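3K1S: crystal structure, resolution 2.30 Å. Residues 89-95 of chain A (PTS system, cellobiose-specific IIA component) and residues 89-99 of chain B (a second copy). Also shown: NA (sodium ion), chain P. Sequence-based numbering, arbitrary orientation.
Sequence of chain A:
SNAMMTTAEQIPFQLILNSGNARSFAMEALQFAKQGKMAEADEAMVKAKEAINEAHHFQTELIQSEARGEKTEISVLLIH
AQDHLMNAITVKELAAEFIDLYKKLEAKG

Chain A 89-95: ITVKELA
Chain B (89-99) ITVKELAAEFI

Both stretches are helical throughout, each part of a longer helix, with phi near -60° and psi mostly between -35° and -48°; phi is more negative at Leu A94 (-82/-34), Leu B94 (-84/-30) and Glu B97 (-77/-35). They run nearly parallel: their axes cross at -19° and approach to 10.8 Å. Thr A90 CA lies 7.0 Å from Val B91 CA. No hydrogen bond crosses; apolar packing joins them, burying 308 Å² in total.

Leu A94's CA-to-CB bond points toward chain B, and chi1 m with chi2 t, a favoured leucine pair on a helix, extends the branched end across the gap. Leu B94 adopts the same rotamer, bringing Leu A94 CD1 and Leu B94 CD1 to 3.5 Å. One turn on, Phe B98 (chi1 -84°, chi2 -72°) also points CA-to-CB toward chain A; its long ring places CE2 4.3 Å from Leu A94 CD2 and CZ 3.9 Å from Leu A94 O, which meets the ring obliquely.

A turn earlier the residues are small and beta-branched. Both threonines are m: Thr A90 CG2 lies 4.3 Å from Thr B90 CG2 and 4.0 Å from Val B91 CG2. Each hydroxyl is hydrogen-bonded outside this contact, so threonine can offer carbon here. Val B91 is t, pointing sideways. Glu A93, extended (t, t), brings OE1, hydrogen-bonded elsewhere in the structure, 4.3 Å from Val B91 CG2.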

ATOM      1  N   ILE A  89       6.983  -3.365  -1.144  1.00 22.78           N
ATOM      2  CA  ILE A  89       7.858  -2.203  -1.030  1.00 21.16           C
ATOM      3  C   ILE A  89       7.357  -1.266   0.082  1.00 21.85           C
ATOM      4  O   ILE A  89       8.141  -0.781   0.898  1.00 21.75           O
ATOM      5  CB  ILE A  89       7.982  -1.467  -2.400  1.00 20.00           C
ATOM      6  CG1 ILE A  89       8.762  -2.332  -3.400  1.00 20.99           C
ATOM      7  CG2 ILE A  89       8.641  -0.109  -2.247  1.00 20.50           C
ATOM      8  CD1 ILE A  89       8.610  -1.916  -4.876  1.00 19.37           C
ATOM      9  N   THR A  90       6.049  -1.023   0.112  1.00 21.92           N
ATOM     10  CA  THR A  90       5.461  -0.150   1.128  1.00 22.25           C
ATOM     11  C   THR A  90       5.594  -0.750   2.525  1.00 21.94           C
ATOM     12  O   THR A  90       5.967  -0.051   3.465  1.00 23.73           O
ATOM     13  CB  THR A  90       3.987   0.185   0.810  1.00 21.50           C
ATOM     14  OG1 THR A  90       3.942   1.009  -0.360  1.00 23.40           O
ATOM     15  CG2 THR A  90       3.329   0.929   1.968  1.00 20.91           C
ATOM     16  N   VAL A  91       5.301  -2.041   2.650  1.00 21.48           N
ATOM     17  CA  VAL A  91       5.382  -2.733   3.941  1.00 21.96           C
ATOM     18  C   VAL A  91       6.816  -2.764   4.483  1.00 22.40           C
ATOM     19  O   VAL A  91       7.039  -2.512   5.662  1.00 22.34           O
ATOM     20  CB  VAL A  91       4.772  -4.158   3.867  1.00 22.77           C
ATOM     21  CG1 VAL A  91       4.953  -4.902   5.176  1.00 22.45           C
ATOM     22  CG2 VAL A  91       3.284  -4.075   3.518  1.00 21.20           C
ATOM     23  N   LYS A  92       7.783  -3.069   3.621  1.00 22.09           N
ATOM     24  CA  LYS A  92       9.182  -3.045   4.016  1.00 23.68           C
ATOM     25  C   LYS A  92       9.584  -1.655   4.513  1.00 25.89           C
ATOM     26  O   LYS A  92      10.207  -1.521   5.572  1.00 27.16           O
ATOM     27  CB  LYS A  92      10.083  -3.485   2.860  1.00 23.57           C
ATOM     28  CG  LYS A  92      11.569  -3.474   3.191  1.00 27.40           C
ATOM     29  CD  LYS A  92      12.404  -3.774   1.957  1.00 33.51           C
ATOM     30  CE  LYS A  92      13.863  -3.433   2.178  1.00 37.86           C
ATOM     31  NZ  LYS A  92      14.088  -1.962   2.267  1.00 48.59           N
ATOM     32  N   GLU A  93       9.215  -0.629   3.749  1.00 25.24           N
ATOM     33  CA  GLU A  93       9.568   0.748   4.078  1.00 26.93           C
ATOM     34  C   GLU A  93       8.998   1.181   5.426  1.00 27.14           C
ATOM     35  O   GLU A  93       9.662   1.883   6.188  1.00 30.00           O
ATOM     36  CB  GLU A  93       9.115   1.705   2.967  1.00 27.69           C
ATOM     37  CG  GLU A  93       9.603   3.138   3.148  1.00 31.86           C
ATOM     38  CD  GLU A  93       9.427   4.006   1.911  1.00 36.45           C
ATOM     39  OE1 GLU A  93       8.570   3.689   1.057  1.00 33.67           O
ATOM     40  OE2 GLU A  93      10.151   5.022   1.801  1.00 41.20           O
ATOM     41  N   LEU A  94       7.770   0.776   5.721  1.00 26.91           N
ATOM     42  CA  LEU A  94       7.149   1.161   6.987  1.00 27.68           C
ATOM     43  C   LEU A  94       7.589   0.279   8.156  1.00 27.57           C
ATOM     44  O   LEU A  94       7.719   0.758   9.287  1.00 28.12           O
ATOM     45  CB  LEU A  94       5.629   1.210   6.857  1.00 25.62           C
ATOM     46  CG  LEU A  94       5.132   2.286   5.880  1.00 27.98           C
ATOM     47  CD1 LEU A  94       3.627   2.191   5.694  1.00 22.77           C
ATOM     48  CD2 LEU A  94       5.539   3.697   6.335  1.00 27.47           C
ATOM     49  N   ALA A  95       7.835  -0.997   7.872  1.00 23.94           N
ATOM     50  CA  ALA A  95       8.320  -1.926   8.882  1.00 23.88           C
ATOM     51  C   ALA A  95       9.679  -1.469   9.422  1.00 24.81           C
ATOM     52  O   ALA A  95       9.956  -1.608  10.613  1.00 27.44           O
ATOM     53  CB  ALA A  95       8.402  -3.334   8.316  1.00 21.96           C
TER
ATOM     54  N   ILE B  89      -0.261   7.679  -1.038  1.00 20.80           N
ATOM     55  CA  ILE B  89      -1.318   8.097  -0.121  1.00 21.43           C
ATOM     56  C   ILE B  89      -1.206   7.298   1.179  1.00 23.50           C
ATOM     57  O   ILE B  89      -1.359   7.846   2.266  1.00 26.83           O
ATOM     58  CB  ILE B  89      -2.730   7.947  -0.777  1.00 23.18           C
ATOM     59  CG1 ILE B  89      -2.896   8.966  -1.919  1.00 19.67           C
ATOM     60  CG2 ILE B  89      -3.874   8.085   0.259  1.00 19.99           C
ATOM     61  CD1 ILE B  89      -4.148   8.738  -2.794  1.00 21.71           C
ATOM     62  N   THR B  90      -0.930   6.003   1.047  1.00 22.56           N
ATOM     63  CA  THR B  90      -0.819   5.091   2.176  1.00 23.18           C
ATOM     64  C   THR B  90       0.410   5.416   3.042  1.00 23.76           C
ATOM     65  O   THR B  90       0.297   5.525   4.267  1.00 22.30           O
ATOM     66  CB  THR B  90      -0.802   3.621   1.692  1.00 24.07           C
ATOM     67  OG1 THR B  90      -2.072   3.306   1.098  1.00 24.46           O
ATOM     68  CG2 THR B  90      -0.537   2.656   2.848  1.00 25.21           C
ATOM     69  N   VAL B  91       1.566   5.595   2.403  1.00 20.15           N
ATOM     70  CA  VAL B  91       2.770   6.013   3.109  1.00 23.39           C
ATOM     71  C   VAL B  91       2.539   7.328   3.865  1.00 24.83           C
ATOM     72  O   VAL B  91       2.903   7.448   5.035  1.00 25.02           O
ATOM     73  CB  VAL B  91       3.997   6.128   2.154  1.00 25.75           C
ATOM     74  CG1 VAL B  91       5.138   6.910   2.813  1.00 19.64           C
ATOM     75  CG2 VAL B  91       4.473   4.746   1.728  1.00 19.08           C
ATOM     76  N   LYS B  92       1.927   8.302   3.196  1.00 24.24           N
ATOM     77  CA  LYS B  92       1.659   9.606   3.807  1.00 25.23           C
ATOM     78  C   LYS B  92       0.733   9.506   5.017  1.00 23.78           C
ATOM     79  O   LYS B  92       0.932  10.201   6.011  1.00 24.40           O
ATOM     80  CB  LYS B  92       1.082  10.595   2.785  1.00 24.18           C
ATOM     81  CG  LYS B  92       0.905  12.017   3.329  1.00 24.71           C
ATOM     82  CD  LYS B  92       0.209  12.912   2.311  1.00 27.06           C
ATOM     83  CE  LYS B  92      -0.200  14.242   2.919  1.00 31.17           C
ATOM     84  NZ  LYS B  92      -1.377  14.131   3.832  1.00 27.91           N
ATOM     85  N   GLU B  93      -0.277   8.650   4.924  1.00 23.13           N
ATOM     86  CA  GLU B  93      -1.259   8.516   5.993  1.00 24.53           C
ATOM     87  C   GLU B  93      -0.646   7.897   7.255  1.00 25.25           C
ATOM     88  O   GLU B  93      -0.973   8.306   8.371  1.00 26.80           O
ATOM     89  CB  GLU B  93      -2.470   7.712   5.518  1.00 23.07           C
ATOM     90  CG  GLU B  93      -3.580   7.568   6.561  1.00 31.17           C
ATOM     91  CD  GLU B  93      -4.906   7.115   5.967  1.00 36.36           C
ATOM     92  OE1 GLU B  93      -4.901   6.328   4.998  1.00 34.69           O
ATOM     93  OE2 GLU B  93      -5.961   7.545   6.479  1.00 37.15           O
ATOM     94  N   LEU B  94       0.231   6.913   7.070  1.00 24.96           N
ATOM     95  CA  LEU B  94       0.878   6.226   8.198  1.00 25.79           C
ATOM     96  C   LEU B  94       2.104   6.986   8.715  1.00 24.52           C
ATOM     97  O   LEU B  94       2.430   6.929   9.903  1.00 24.02           O
ATOM     98  CB  LEU B  94       1.218   4.780   7.830  1.00 23.67           C
ATOM     99  CG  LEU B  94       0.004   3.898   7.482  1.00 25.61           C
ATOM    100  CD1 LEU B  94       0.441   2.516   7.014  1.00 25.59           C
ATOM    101  CD2 LEU B  94      -0.970   3.781   8.644  1.00 22.96           C
ATOM    102  N   ALA B  95       2.769   7.713   7.821  1.00 22.04           N
ATOM    103  CA  ALA B  95       3.819   8.635   8.226  1.00 22.78           C
ATOM    104  C   ALA B  95       3.279   9.665   9.227  1.00 24.31           C
ATOM    105  O   ALA B  95       3.924   9.957  10.235  1.00 24.00           O
ATOM    106  CB  ALA B  95       4.417   9.320   7.015  1.00 23.10           C
ATOM    107  N   ALA B  96       2.092  10.205   8.949  1.00 23.29           N
ATOM    108  CA  ALA B  96       1.441  11.151   9.856  1.00 25.24           C
ATOM    109  C   ALA B  96       1.267  10.554  11.251  1.00 27.99           C
ATOM    110  O   ALA B  96       1.357  11.266  12.259  1.00 32.43           O
ATOM    111  CB  ALA B  96       0.087  11.608   9.289  1.00 25.15           C
ATOM    112  N   GLU B  97       1.021   9.246  11.301  1.00 27.23           N
ATOM    113  CA  GLU B  97       0.852   8.543  12.567  1.00 27.45           C
ATOM    114  C   GLU B  97       2.192   8.283  13.254  1.00 27.67           C
ATOM    115  O   GLU B  97       2.276   8.313  14.476  1.00 30.70           O
ATOM    116  CB  GLU B  97       0.073   7.240  12.374  1.00 26.77           C
ATOM    117  CG  GLU B  97      -1.350   7.421  11.835  1.00 29.10           C
ATOM    118  CD  GLU B  97      -2.190   8.397  12.652  1.00 35.11           C
ATOM    119  OE1 GLU B  97      -2.048   8.438  13.896  1.00 30.60           O
ATOM    120  OE2 GLU B  97      -2.992   9.133  12.040  1.00 33.69           O
ATOM    121  N   PHE B  98       3.239   8.031  12.473  1.00 28.21           N
ATOM    122  CA  PHE B  98       4.580   7.949  13.045  1.00 27.57           C
ATOM    123  C   PHE B  98       4.987   9.300  13.641  1.00 29.86           C
ATOM    124  O   PHE B  98       5.481   9.365  14.770  1.00 33.02           O
ATOM    125  CB  PHE B  98       5.605   7.467  12.014  1.00 25.01           C
ATOM    126  CG  PHE B  98       5.674   5.970  11.883  1.00 26.02           C
ATOM    127  CD1 PHE B  98       6.243   5.194  12.890  1.00 32.49           C
ATOM    128  CD2 PHE B  98       5.179   5.336  10.751  1.00 27.39           C
ATOM    129  CE1 PHE B  98       6.310   3.810  12.774  1.00 27.62           C
ATOM    130  CE2 PHE B  98       5.239   3.954  10.625  1.00 30.80           C
ATOM    131  CZ  PHE B  98       5.810   3.189  11.640  1.00 31.06           C
ATOM    132  N   ILE B  99       4.767  10.372  12.880  1.00 28.87           N
ATOM    133  CA  ILE B  99       5.046  11.735  13.344  1.00 30.33           C
ATOM    134  C   ILE B  99       4.298  12.039  14.650  1.00 34.32           C
ATOM    135  O   ILE B  99       4.892  12.540  15.615  1.00 34.84           O
ATOM    136  CB  ILE B  99       4.697  12.790  12.265  1.00 27.86           C
ATOM    137  CG1 ILE B  99       5.565  12.588  11.018  1.00 28.80           C
ATOM    138  CG2 ILE B  99       4.858  14.209  12.816  1.00 29.33           C
ATOM    139  CD1 ILE B  99       5.049  13.293   9.773  1.00 31.24           C
TER
HETATM  140 NA    NA P 107      -0.085   7.625  15.883  1.00 35.08          NA